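Local atomic coordinates of DyP-type peroxidase (Thermobifida cellulosilytica, PDB entry 4GS1), a protein that binds haem and, as a dye-decolourising peroxidase, probably uses hydrogen peroxide to oxidise dyes and other substrates. Residues Ala130-Phe135 and Glu372-Phe377; Val244-Met249 and Val333-Leu338; Glu263-Arg268 and Gly362-Arg367. All blocks are in the same frame, centred on the assembly; numbering follows the deposited sequence.

How the contacts relate
From the N terminus, the chain first passes residues 130-135, in a loop between helix 113-118 and strand 149-155. Contact 1 pairs them with strand 369-379, closing a loop of 236 residues and tying the N-terminal family region to the sheet of the C-terminal one. Contacts 2 and 3 both nest inside this loop. They cross each other, since the chain meets 244-249, 263-268, 333-338 and 362-367 in turn. Contact 2 joins neighbouring strands of the C-terminal sheet, and contact 3 joins the end of helix 259-266 to the loop before strand 369-379. Both touch the haem. Contacts 1 and 2 meet directly through the Glu372-Arg248 salt bridge.

Contact 1: residues Ala130-Phe135 and Glu372-Phe377. With GOL (glycerol), chain H.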
loop_
_atom_site.group_PDB
_atom_site.type_symbol
_atom_site.label_atom_id
_atom_site.label_comp_id
_atom_site.label_asym_id
_atom_site.label_seq_id
_atom_site.Cartn_x
_atom_site.Cartn_y
_atom_site.Cartn_z
ATOM N N ALA B 130 -8.222 -30.102 -6.388
ATOM C CA ALA B 130 -7.498 -30.848 -5.349
ATOM C C ALA B 130 -6.498 -29.934 -4.653
ATOM O O ALA B 130 -5.938 -29.037 -5.282
ATOM C CB ALA B 130 -6.778 -32.048 -5.948
ATOM N N ASP B 131 -6.274 -30.151 -3.359
ATOM C CA ASP B 131 -5.295 -29.347 -2.631
ATOM C C ASP B 131 -3.925 -29.375 -3.308
ATOM O O ASP B 131 -3.519 -30.390 -3.887
ATOM C CB ASP B 131 -5.158 -29.829 -1.180
ATOM C CG ASP B 131 -6.422 -29.619 -0.361
ATOM O OD1 ASP B 131 -6.527 -30.241 0.721
ATOM O OD2 ASP B 131 -7.310 -28.847 -0.783
ATOM N N LEU B 132 -3.217 -28.252 -3.239
ATOM C CA LEU B 132 -1.863 -28.176 -3.766
ATOM C C LEU B 132 -0.941 -29.063 -2.928
ATOM O O LEU B 132 -1.163 -29.241 -1.722
ATOM C CB LEU B 132 -1.366 -26.726 -3.753
ATOM C CG LEU B 132 -2.197 -25.704 -4.532
ATOM C CD1 LEU B 132 -1.629 -24.288 -4.348
ATOM C CD2 LEU B 132 -2.235 -26.056 -6.006
ATOM N N PRO B 133 0.092 -29.636 -3.564
ATOM C CA PRO B 133 1.038 -30.468 -2.812
ATOM C C PRO B 133 1.846 -29.611 -1.862
ATOM O O PRO B 133 1.912 -28.390 -2.052
ATOM C CB PRO B 133 1.983 -31.003 -3.896
ATOM C CG PRO B 133 1.303 -30.750 -5.204
ATOM C CD PRO B 133 0.433 -29.549 -4.995
ATOM N N GLU B 134 2.459 -30.238 -0.861
ATOM C CA GLU B 134 3.496 -29.576 -0.079
ATOM C C GLU B 134 4.780 -29.620 -0.891
ATOM O O GLU B 134 5.041 -30.598 -1.594
ATOM C CB GLU B 134 3.694 -30.294 1.259
ATOM C CG GLU B 134 2.439 -30.336 2.120
ATOM C CD GLU B 134 2.668 -31.002 3.464
ATOM O OE1 GLU B 134 3.697 -31.693 3.630
ATOM O OE2 GLU B 134 1.813 -30.826 4.357
ATOM N N PHE B 135 5.577 -28.558 -0.815
ATOM C CA PHE B 135 6.877 -28.533 -1.487
ATOM C C PHE B 135 7.980 -28.367 -0.449
ATOM O O PHE B 135 7.767 -27.752 0.598
ATOM C CB PHE B 135 6.941 -27.397 -2.519
ATOM C CG PHE B 135 5.852 -27.465 -3.566
ATOM C CD1 PHE B 135 5.991 -28.285 -4.684
ATOM C CD2 PHE B 135 4.687 -26.725 -3.427
ATOM C CE1 PHE B 135 4.991 -28.356 -5.640
ATOM C CE2 PHE B 135 3.679 -26.792 -4.380
ATOM C CZ PHE B 135 3.833 -27.611 -5.489
ATOM N N GLU B 372 5.436 -18.009 1.863
ATOM C CA GLU B 372 4.895 -17.921 3.230
ATOM C C GLU B 372 3.374 -18.022 3.289
ATOM O O GLU B 372 2.788 -18.214 4.363
ATOM C CB GLU B 372 5.370 -16.620 3.907
ATOM C CG GLU B 372 6.890 -16.536 4.034
ATOM C CD GLU B 372 7.381 -15.270 4.716
ATOM O OE1 GLU B 372 6.660 -14.251 4.730
ATOM O OE2 GLU B 372 8.503 -15.304 5.255
ATOM N N GLY B 373 2.722 -17.872 2.141
ATOM C CA GLY B 373 1.278 -18.010 2.076
ATOM C C GLY B 373 0.894 -18.659 0.764
ATOM O O GLY B 373 1.620 -18.531 -0.224
ATOM N N SER B 374 -0.244 -19.350 0.746
ATOM C CA SER B 374 -0.637 -20.140 -0.420
ATOM C C SER B 374 -2.124 -20.428 -0.401
ATOM O O SER B 374 -2.676 -20.715 0.657
ATOM C CB SER B 374 0.109 -21.479 -0.397
ATOM O OG SER B 374 -0.247 -22.275 -1.515
ATOM N N ALA B 375 -2.760 -20.379 -1.567
ATOM C CA ALA B 375 -4.163 -20.747 -1.681
ATOM C C ALA B 375 -4.520 -21.120 -3.103
ATOM O O ALA B 375 -3.922 -20.618 -4.065
ATOM C CB ALA B 375 -5.055 -19.612 -1.203
ATOM N N LEU B 376 -5.507 -22.000 -3.232
ATOM C CA LEU B 376 -6.084 -22.326 -4.526
ATOM C C LEU B 376 -7.565 -21.980 -4.494
ATOM O O LEU B 376 -8.267 -22.316 -3.531
ATOM C CB LEU B 376 -5.882 -23.820 -4.848
ATOM C CG LEU B 376 -6.629 -24.402 -6.055
ATOM C CD1 LEU B 376 -6.153 -23.787 -7.366
ATOM C CD2 LEU B 376 -6.482 -25.927 -6.107
ATOM N N PHE B 377 -8.040 -21.293 -5.534
ATOM C CA PHE B 377 -9.446 -20.928 -5.645
ATOM C C PHE B 377 -9.997 -21.217 -7.020
ATOM O O PHE B 377 -9.332 -20.981 -8.033
ATOM C CB PHE B 377 -9.657 -19.436 -5.343
ATOM C CG PHE B 377 -9.384 -19.066 -3.917
ATOM C CD1 PHE B 377 -10.267 -19.430 -2.910
ATOM C CD2 PHE B 377 -8.248 -18.353 -3.578
ATOM C CE1 PHE B 377 -10.017 -19.089 -1.586
ATOM C CE2 PHE B 377 -7.993 -18.010 -2.252
ATOM C CZ PHE B 377 -8.880 -18.383 -1.258
HETATM C C1 GOL H . -4.585 -25.240 -1.244
HETATM O O1 GOL H . -4.004 -26.511 -1.368
HETATM C C2 GOL H . -5.171 -25.076 0.155
HETATM O O2 GOL H . -4.393 -24.150 0.908
HETATM C C3 GOL H . -6.527 -24.452 -0.080
HETATM O O3 GOL H . -6.268 -23.247 -0.760
#
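Leu132 and Leu376 mark the nearest approach of the two backbones, CA to CA 7.3 Å, where the chain of 130-134, extended in a polyproline II-like conformation, passes strand 369-379. The loop belongs to the N-terminal family region and the strand to the C-terminal one. The side chains and a bound glycerol span this separation. Leu132 is set with CG anti to its carbonyl carbon (chi1 -58°), and CG lies 4.2 Å from CB of Leu376. CD1 of Leu132 ends 3.7 Å from OG of Ser374. That hydroxyl is hydrogen-bonded to Arg245 on the adjoining strand, so the leucine methyl packs against a group already held in place. CD2 of Leu376 comes to 3.3 Å from the carbonyl O of Ala130. Val243 of the neighbouring strand touches both leucines, which extends the small apolar cluster into the sheet.

The glycerol bridges the polar backbone atoms beside this cluster. Its O1 accepts from Leu132 N at 2.7 Å, and its O3 accepts from Leu376 N at 2.9 Å in a nearly straight bond (171°). Toward the other end of the strand, a classic beta bulge puts Glu372 and Gly373 opposite Arg246.

As a worked example of a loop beside an outermost strand, the contact shows a division of labour. Direct contact is made by leucine side chains, partly on each other and partly on oxygens, while two backbone N-H groups are satisfied through an intermediary. Because the glycerol probably came from the crystallisation liquor, water or another small hydroxylic molecule may fill the same role in solution.

Contact 2: residues Val244-Met249 and Val333-Leu338; sequences VRRIRM and VRDAGL. With HEM (protoporphyrin IX containing Fe), chain F.
Arg246 meets Asp335 because its chain stays extended after CG is set anti to the backbone N (chi1 178°), while Asp335 places CG anti to its own N (chi1 -167°). Both lie on antiparallel neighbours in the four-stranded sheet of the ferredoxin-like fold in the C-terminal half. The side chains cross at about a right angle. NH2 of Arg246 forms a salt bridge with OD2 of Asp335 at 3.4 Å and a weak hydrogen bond to OD1. A water also bridges the pair, accepting from Arg246 NE and donating to Asp335 OD1 at 2.6 Å.

In the backbone, Ile247 and Leu338 form a hydrogen-bonded pair, each N donating to the other's O, and Met249 N adds a bond to Ala336 O. Arg248 and Gly337 follow as a non-hydrogen-bonded pair. With no side chain on Gly337, their CA atoms close to 4.3 Å, and Gly337 CA makes a CA-H...O contact with Ile247 O.

The face carrying Ile247 and Leu338 turns to the haem. Ile247 CG2 lies 3.5 Å from CBB of a vinyl group and Leu338 CD2 3.8 Å from C3B; Leu338 also lines the pocket of a bound oxygen molecule. Met249 CE reaches the CMB methyl.

Arg248 NE is taken by Glu372, but its NH1 donates at 2.9 Å to a second water, which lies in the guanidinium plane and donates to Met249 O and Arg334 O.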
loop_
_atom_site.group_PDB
_atom_site.type_symbol
_atom_site.label_atom_id
_atom_site.label_comp_id
_atom_site.label_asym_id
_atom_site.label_seq_id
_atom_site.Cartn_x
_atom_site.Cartn_y
_atom_site.Cartn_z
ATOM N N VAL B 244 -2.579 -18.565 -5.555
ATOM C CA VAL B 244 -1.923 -17.416 -4.935
ATOM C C VAL B 244 -0.746 -17.896 -4.102
ATOM O O VAL B 244 -0.879 -18.850 -3.332
ATOM C CB VAL B 244 -2.880 -16.703 -3.965
ATOM C CG1 VAL B 244 -2.180 -15.507 -3.324
ATOM C CG2 VAL B 244 -4.134 -16.262 -4.671
ATOM N N ARG B 245 0.408 -17.249 -4.258
ATOM C CA ARG B 245 1.528 -17.475 -3.343
ATOM C C ARG B 245 2.061 -16.144 -2.842
ATOM O O ARG B 245 2.367 -15.251 -3.632
ATOM C CB ARG B 245 2.654 -18.282 -4.017
ATOM C CG ARG B 245 2.202 -19.620 -4.621
ATOM C CD ARG B 245 2.003 -20.704 -3.555
ATOM N NE ARG B 245 3.280 -21.316 -3.161
ATOM C CZ ARG B 245 3.398 -22.523 -2.617
ATOM N NH1 ARG B 245 2.316 -23.262 -2.390
ATOM N NH2 ARG B 245 4.602 -22.999 -2.312
ATOM N N ARG B 246 2.164 -16.002 -1.524
ATOM C CA ARG B 246 2.838 -14.852 -0.936
ATOM C C ARG B 246 4.319 -15.189 -0.818
ATOM O O ARG B 246 4.702 -16.038 -0.005
ATOM C CB ARG B 246 2.231 -14.529 0.442
ATOM C CG ARG B 246 2.908 -13.373 1.158
ATOM C CD ARG B 246 2.259 -13.091 2.517
ATOM N NE ARG B 246 2.986 -12.053 3.237
ATOM C CZ ARG B 246 2.442 -11.227 4.125
ATOM N NH1 ARG B 246 1.143 -11.302 4.406
ATOM N NH2 ARG B 246 3.200 -10.317 4.721
ATOM N N ILE B 247 5.151 -14.558 -1.656
ATOM C CA ILE B 247 6.559 -14.945 -1.741
ATOM C C ILE B 247 7.440 -13.803 -1.284
ATOM O O ILE B 247 7.596 -12.802 -1.987
ATOM C CB ILE B 247 6.961 -15.369 -3.177
ATOM C CG1 ILE B 247 6.014 -16.441 -3.727
ATOM C CG2 ILE B 247 8.399 -15.917 -3.187
ATOM C CD1 ILE B 247 6.324 -16.815 -5.206
ATOM N N ARG B 248 8.024 -13.955 -0.099
ATOM C CA ARG B 248 8.934 -12.950 0.442
ATOM C C ARG B 248 10.245 -12.984 -0.326
ATOM O O ARG B 248 10.777 -14.062 -0.613
ATOM C CB ARG B 248 9.204 -13.206 1.933
ATOM C CG ARG B 248 10.113 -12.152 2.584
ATOM C CD ARG B 248 10.102 -12.240 4.122
ATOM N NE ARG B 248 10.572 -13.534 4.631
ATOM C CZ ARG B 248 11.848 -13.839 4.874
ATOM N NH1 ARG B 248 12.811 -12.954 4.653
ATOM N NH2 ARG B 248 12.165 -15.040 5.346
ATOM N N MET B 249 10.747 -11.803 -0.680
ATOM C CA MET B 249 12.046 -11.676 -1.330
ATOM C C MET B 249 13.130 -11.373 -0.313
ATOM O O MET B 249 12.973 -10.482 0.529
ATOM C CB MET B 249 12.005 -10.555 -2.371
ATOM C CG MET B 249 11.240 -10.915 -3.649
ATOM S SD MET B 249 10.930 -9.400 -4.593
ATOM C CE MET B 249 10.534 -10.082 -6.208
ATOM N N VAL B 333 14.067 -7.687 9.581
ATOM C CA VAL B 333 14.097 -8.231 8.216
ATOM C C VAL B 333 12.934 -7.707 7.370
ATOM O O VAL B 333 11.785 -7.616 7.832
ATOM C CB VAL B 333 14.158 -9.783 8.155
ATOM C CG1 VAL B 333 12.780 -10.415 8.340
ATOM C CG2 VAL B 333 14.745 -10.233 6.818
ATOM N N ARG B 334 13.264 -7.341 6.138
ATOM C CA ARG B 334 12.307 -6.794 5.190
ATOM C C ARG B 334 11.165 -7.767 4.939
ATOM O O ARG B 334 11.391 -8.945 4.635
ATOM C CB ARG B 334 13.027 -6.497 3.877
ATOM C CG ARG B 334 12.252 -5.644 2.898
ATOM C CD ARG B 334 12.333 -4.180 3.290
ATOM N NE ARG B 334 11.921 -3.316 2.190
ATOM C CZ ARG B 334 10.705 -2.798 2.065
ATOM N NH1 ARG B 334 9.774 -3.052 2.983
ATOM N NH2 ARG B 334 10.419 -2.035 1.026
ATOM N N ASP B 335 9.936 -7.273 5.058
ATOM C CA ASP B 335 8.770 -8.067 4.710
ATOM C C ASP B 335 8.191 -7.466 3.440
ATOM O O ASP B 335 7.258 -6.652 3.490
ATOM C CB ASP B 335 7.726 -8.007 5.826
ATOM C CG ASP B 335 6.642 -9.054 5.665
ATOM O OD1 ASP B 335 6.621 -9.743 4.620
ATOM O OD2 ASP B 335 5.804 -9.187 6.585
ATOM N N ALA B 336 8.762 -7.853 2.304
ATOM C CA ALA B 336 8.308 -7.381 1.004
ATOM C C ALA B 336 8.557 -8.486 -0.003
ATOM O O ALA B 336 9.369 -9.383 0.237
ATOM C CB ALA B 336 9.058 -6.101 0.593
ATOM N N GLY B 337 7.850 -8.459 -1.123
ATOM C CA GLY B 337 8.036 -9.531 -2.083
ATOM C C GLY B 337 7.054 -9.512 -3.233
ATOM O O GLY B 337 6.600 -8.445 -3.681
ATOM N N LEU B 338 6.721 -10.703 -3.711
ATOM C CA LEU B 338 5.806 -10.851 -4.832
ATOM C C LEU B 338 4.533 -11.527 -4.371
ATOM O O LEU B 338 4.571 -12.608 -3.786
ATOM C CB LEU B 338 6.465 -11.682 -5.935
ATOM C CG LEU B 338 5.648 -11.973 -7.190
ATOM C CD1 LEU B 338 5.362 -10.675 -7.947
ATOM C CD2 LEU B 338 6.415 -12.951 -8.075
HETATM C CHA HEM F . 9.410 -16.228 -15.675
HETATM C CHB HEM F . 10.439 -13.815 -11.604
HETATM C CHC HEM F . 8.139 -17.185 -8.967
HETATM C CHD HEM F . 6.735 -19.395 -13.061
HETATM C C1A HEM F . 9.901 -15.308 -14.791
HETATM C C2A HEM F . 10.712 -14.173 -15.157
HETATM C C3A HEM F . 10.996 -13.509 -14.028
HETATM C C4A HEM F . 10.369 -14.197 -12.928
HETATM C CMA HEM F . 11.839 -12.217 -13.894
HETATM C CAA HEM F . 11.152 -13.830 -16.607
HETATM C CBA HEM F . 10.184 -12.849 -17.291
HETATM C CGA HEM F . 8.857 -13.479 -17.620
HETATM O O1A HEM F . 8.786 -14.262 -18.615
HETATM O O2A HEM F . 7.864 -13.188 -16.907
HETATM C C1B HEM F . 9.926 -14.525 -10.543
HETATM C C2B HEM F . 10.102 -14.181 -9.149
HETATM C C3B HEM F . 9.481 -15.113 -8.410
HETATM C C4B HEM F . 8.876 -16.072 -9.316
HETATM C CMB HEM F . 10.919 -12.952 -8.682
HETATM C CAB HEM F . 9.346 -15.214 -6.868
HETATM C CBB HEM F . 9.452 -14.145 -6.053
HETATM C C1C HEM F . 7.561 -18.079 -9.850
HETATM C C2C HEM F . 6.775 -19.255 -9.499
HETATM C C3C HEM F . 6.374 -19.855 -10.638
HETATM C C4C HEM F . 6.921 -19.089 -11.733
HETATM C CMC HEM F . 6.440 -19.665 -8.048
HETATM C CAC HEM F . 5.525 -21.135 -10.874
HETATM C CBC HEM F . 5.355 -22.116 -9.983
HETATM C C1D HEM F . 7.306 -18.735 -14.117
HETATM C C2D HEM F . 7.073 -19.067 -15.502
HETATM C C3D HEM F . 7.912 -18.097 -16.308
HETATM C C4D HEM F . 8.560 -17.247 -15.340
HETATM C CMD HEM F . 6.175 -20.190 -16.074
HETATM C CAD HEM F . 8.015 -18.036 -17.840
HETATM C CBD HEM F . 9.000 -19.098 -18.335
HETATM C CGD HEM F . 9.037 -19.031 -19.846
HETATM O O1D HEM F . 9.933 -18.335 -20.399
HETATM O O2D HEM F . 8.155 -19.645 -20.504
HETATM N NA HEM F . 9.697 -15.310 -13.422
HETATM N NB HEM F . 9.175 -15.689 -10.614
HETATM N NC HEM F . 7.648 -18.014 -11.233
HETATM N ND HEM F . 8.186 -17.650 -14.056
HETATM FE FE HEM F . 8.759 -16.732 -12.337
HETATM O O HOH W 1 5.943 -12.029 3.582
HETATM O O HOH W 2 13.214 -10.364 3.314
#

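Contact 3: residues Glu263-Arg268 and Gly362-Arg367; sequences ERVIGR and GDALNR. With HEM (protoporphyrin IX containing Fe), chain F.
Val265 and Leu365 form the centre of this contact, where the last turn of a helix packs against a loop beside the haem. CG1 of Val265, anti to the backbone N (chi1 168°), packs on Leu365, 3.7 Å from its N and 4.0 Å from its CD1. The same methyl also packs on CB of Ala364. CD1 of Leu365 faces Val265, while CD2 meets both the haem, 3.5 Å from C2B of pyrrole B, and Ile266, 4.2 Å from its CD1. CG2 of Ile266 lies 3.9 Å from the CMA methyl of the haem. Ile266, Arg268 and Leu365 belong to the haem pocket, so the contact builds part of its wall.

One shell further out, an Asx turn sets the loop. Leu365 N donates to Asp363 OD1 at 3.0 Å (163°), approaching from well above the carboxylate plane, while the other oxygen, OD2, is hydrogen-bonded to His303. On the helix side, Gly267 leaves helical geometry with a positive phi of 105°, its N still bonded to Glu263 O. The chain then reaches Arg268, whose CD packs against CAA at the root of a haem propionate; its NH1 is held by the carbonyls of Gly273 and Glu281.

Within the C-terminal half, helix 259-266 ends here, helix 303-307 touches both Ile266 and Leu365, and the loop carrying Leu365 links helix 351-360 to strand 369-379.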
loop_
_atom_site.group_PDB
_atom_site.type_symbol
_atom_site.label_atom_id
_atom_site.label_comp_id
_atom_site.label_asym_id
_atom_site.label_seq_id
_atom_site.Cartn_x
_atom_site.Cartn_y
_atom_site.Cartn_z
ATOM N N GLU B 263 21.377 -11.518 -13.040
ATOM C CA GLU B 263 20.853 -11.886 -14.353
ATOM C C GLU B 263 20.940 -13.385 -14.577
ATOM O O GLU B 263 20.037 -13.971 -15.168
ATOM C CB GLU B 263 21.584 -11.114 -15.465
ATOM C CG GLU B 263 21.281 -9.605 -15.408
ATOM C CD GLU B 263 22.053 -8.775 -16.415
ATOM O OE1 GLU B 263 23.196 -9.147 -16.759
ATOM O OE2 GLU B 263 21.515 -7.723 -16.844
ATOM N N ARG B 264 22.002 -14.010 -14.072
ATOM C CA ARG B 264 22.161 -15.461 -14.214
ATOM C C ARG B 264 21.203 -16.263 -13.328
ATOM O O ARG B 264 20.879 -17.413 -13.645
ATOM C CB ARG B 264 23.614 -15.886 -13.958
ATOM C CG ARG B 264 24.559 -15.540 -15.084
ATOM C CD ARG B 264 26.015 -15.745 -14.686
ATOM N NE ARG B 264 26.890 -14.996 -15.576
ATOM C CZ ARG B 264 27.712 -14.027 -15.194
ATOM N NH1 ARG B 264 27.834 -13.692 -13.912
ATOM N NH2 ARG B 264 28.445 -13.414 -16.105
ATOM N N VAL B 265 20.736 -15.671 -12.231
ATOM C CA VAL B 265 19.720 -16.339 -11.410
ATOM C C VAL B 265 18.435 -16.558 -12.220
ATOM O O VAL B 265 17.811 -17.619 -12.135
ATOM C CB VAL B 265 19.415 -15.540 -10.116
ATOM C CG1 VAL B 265 18.174 -16.082 -9.418
ATOM C CG2 VAL B 265 20.606 -15.604 -9.169
ATOM N N ILE B 266 18.067 -15.565 -13.022
ATOM C CA ILE B 266 16.829 -15.611 -13.804
ATOM C C ILE B 266 17.029 -16.214 -15.184
ATOM O O ILE B 266 16.242 -17.064 -15.625
ATOM C CB ILE B 266 16.237 -14.190 -13.980
ATOM C CG1 ILE B 266 15.796 -13.629 -12.622
ATOM C CG2 ILE B 266 15.052 -14.204 -14.950
ATOM C CD1 ILE B 266 14.706 -14.462 -11.926
ATOM N N GLY B 267 18.080 -15.768 -15.870
ATOM C CA GLY B 267 18.320 -16.162 -17.253
ATOM C C GLY B 267 17.984 -15.061 -18.247
ATOM O O GLY B 267 17.947 -15.312 -19.447
ATOM N N ARG B 268 17.733 -13.845 -17.755
ATOM C CA ARG B 268 17.451 -12.696 -18.622
ATOM C C ARG B 268 18.184 -11.463 -18.125
ATOM O O ARG B 268 18.488 -11.363 -16.941
ATOM C CB ARG B 268 15.947 -12.398 -18.646
ATOM C CG ARG B 268 15.098 -13.397 -19.441
ATOM C CD ARG B 268 13.625 -13.016 -19.315
ATOM N NE ARG B 268 12.701 -13.851 -20.097
ATOM C CZ ARG B 268 12.322 -13.588 -21.344
ATOM N NH1 ARG B 268 12.819 -12.533 -21.986
ATOM N NH2 ARG B 268 11.448 -14.380 -21.956
ATOM N N GLY B 362 16.304 -27.367 -8.324
ATOM C CA GLY B 362 17.195 -26.421 -7.670
ATOM C C GLY B 362 17.321 -25.042 -8.286
ATOM O O GLY B 362 18.435 -24.529 -8.448
ATOM N N ASP B 363 16.181 -24.442 -8.615
ATOM C CA ASP B 363 16.106 -23.068 -9.108
ATOM C C ASP B 363 16.973 -22.166 -8.239
ATOM O O ASP B 363 16.827 -22.147 -7.023
ATOM C CB ASP B 363 14.640 -22.636 -9.042
ATOM C CG ASP B 363 14.387 -21.232 -9.574
ATOM O OD1 ASP B 363 15.318 -20.549 -10.063
ATOM O OD2 ASP B 363 13.211 -20.808 -9.499
ATOM N N ALA B 364 17.896 -21.438 -8.863
ATOM C CA ALA B 364 18.753 -20.499 -8.137
ATOM C C ALA B 364 17.942 -19.468 -7.362
ATOM O O ALA B 364 18.395 -18.956 -6.336
ATOM C CB ALA B 364 19.711 -19.806 -9.112
ATOM N N LEU B 365 16.741 -19.165 -7.849
ATOM C CA LEU B 365 15.866 -18.207 -7.171
ATOM C C LEU B 365 15.362 -18.729 -5.823
ATOM O O LEU B 365 14.938 -17.944 -4.967
ATOM C CB LEU B 365 14.683 -17.864 -8.078
ATOM C CG LEU B 365 13.814 -16.663 -7.736
ATOM C CD1 LEU B 365 14.641 -15.375 -7.643
ATOM C CD2 LEU B 365 12.718 -16.535 -8.807
ATOM N N ASN B 366 15.419 -20.046 -5.615
ATOM C CA ASN B 366 14.958 -20.612 -4.339
ATOM C C ASN B 366 15.673 -19.983 -3.149
ATOM O O ASN B 366 15.074 -19.761 -2.087
ATOM C CB ASN B 366 15.179 -22.137 -4.291
ATOM C CG ASN B 366 14.215 -22.912 -5.184
ATOM O OD1 ASN B 366 13.184 -22.392 -5.612
ATOM N ND2 ASN B 366 14.546 -24.174 -5.451
ATOM N N ARG B 367 16.960 -19.699 -3.314
ATOM C CA ARG B 367 17.751 -19.204 -2.198
ATOM C C ARG B 367 17.472 -17.742 -1.875
ATOM O O ARG B 367 17.963 -17.229 -0.872
ATOM C CB ARG B 367 19.253 -19.417 -2.456
ATOM C CG ARG B 367 19.598 -20.869 -2.761
ATOM C CD ARG B 367 21.094 -21.132 -2.678
ATOM N NE ARG B 367 21.391 -22.553 -2.871
ATOM C CZ ARG B 367 21.558 -23.121 -4.062
ATOM N NH1 ARG B 367 21.816 -24.419 -4.150
ATOM N NH2 ARG B 367 21.456 -22.389 -5.168
HETATM C CHA HEM F . 9.410 -16.228 -15.675
HETATM C CHB HEM F . 10.439 -13.815 -11.604
HETATM C CHC HEM F . 8.139 -17.185 -8.967
HETATM C CHD HEM F . 6.735 -19.395 -13.061
HETATM C C1A HEM F . 9.901 -15.308 -14.791
HETATM C C2A HEM F . 10.712 -14.173 -15.157
HETATM C C3A HEM F . 10.996 -13.509 -14.028
HETATM C C4A HEM F . 10.369 -14.197 -12.928
HETATM C CMA HEM F . 11.839 -12.217 -13.894
HETATM C CAA HEM F . 11.152 -13.830 -16.607
HETATM C CBA HEM F . 10.184 -12.849 -17.291
HETATM C CGA HEM F . 8.857 -13.479 -17.620
HETATM O O1A HEM F . 8.786 -14.262 -18.615
HETATM O O2A HEM F . 7.864 -13.188 -16.907
HETATM C C1B HEM F . 9.926 -14.525 -10.543
HETATM C C2B HEM F . 10.102 -14.181 -9.149
HETATM C C3B HEM F . 9.481 -15.113 -8.410
HETATM C C4B HEM F . 8.876 -16.072 -9.316
HETATM C CMB HEM F . 10.919 -12.952 -8.682
HETATM C CAB HEM F . 9.346 -15.214 -6.868
HETATM C CBB HEM F . 9.452 -14.145 -6.053
HETATM C C1C HEM F . 7.561 -18.079 -9.850
HETATM C C2C HEM F . 6.775 -19.255 -9.499
HETATM C C3C HEM F . 6.374 -19.855 -10.638
HETATM C C4C HEM F . 6.921 -19.089 -11.733
HETATM C CMC HEM F . 6.440 -19.665 -8.048
HETATM C CAC HEM F . 5.525 -21.135 -10.874
HETATM C CBC HEM F . 5.355 -22.116 -9.983
HETATM C C1D HEM F . 7.306 -18.735 -14.117
HETATM C C2D HEM F . 7.073 -19.067 -15.502
HETATM C C3D HEM F . 7.912 -18.097 -16.308
HETATM C C4D HEM F . 8.560 -17.247 -15.340
HETATM C CMD HEM F . 6.175 -20.190 -16.074
HETATM C CAD HEM F . 8.015 -18.036 -17.840
HETATM C CBD HEM F . 9.000 -19.098 -18.335
HETATM C CGD HEM F . 9.037 -19.031 -19.846
HETATM O O1D HEM F . 9.933 -18.335 -20.399
HETATM O O2D HEM F . 8.155 -19.645 -20.504
HETATM N NA HEM F . 9.697 -15.310 -13.422
HETATM N NB HEM F . 9.175 -15.689 -10.614
HETATM N NC HEM F . 7.648 -18.014 -11.233
HETATM N ND HEM F . 8.186 -17.650 -14.056
HETATM FE FE HEM F . 8.759 -16.732 -12.337
#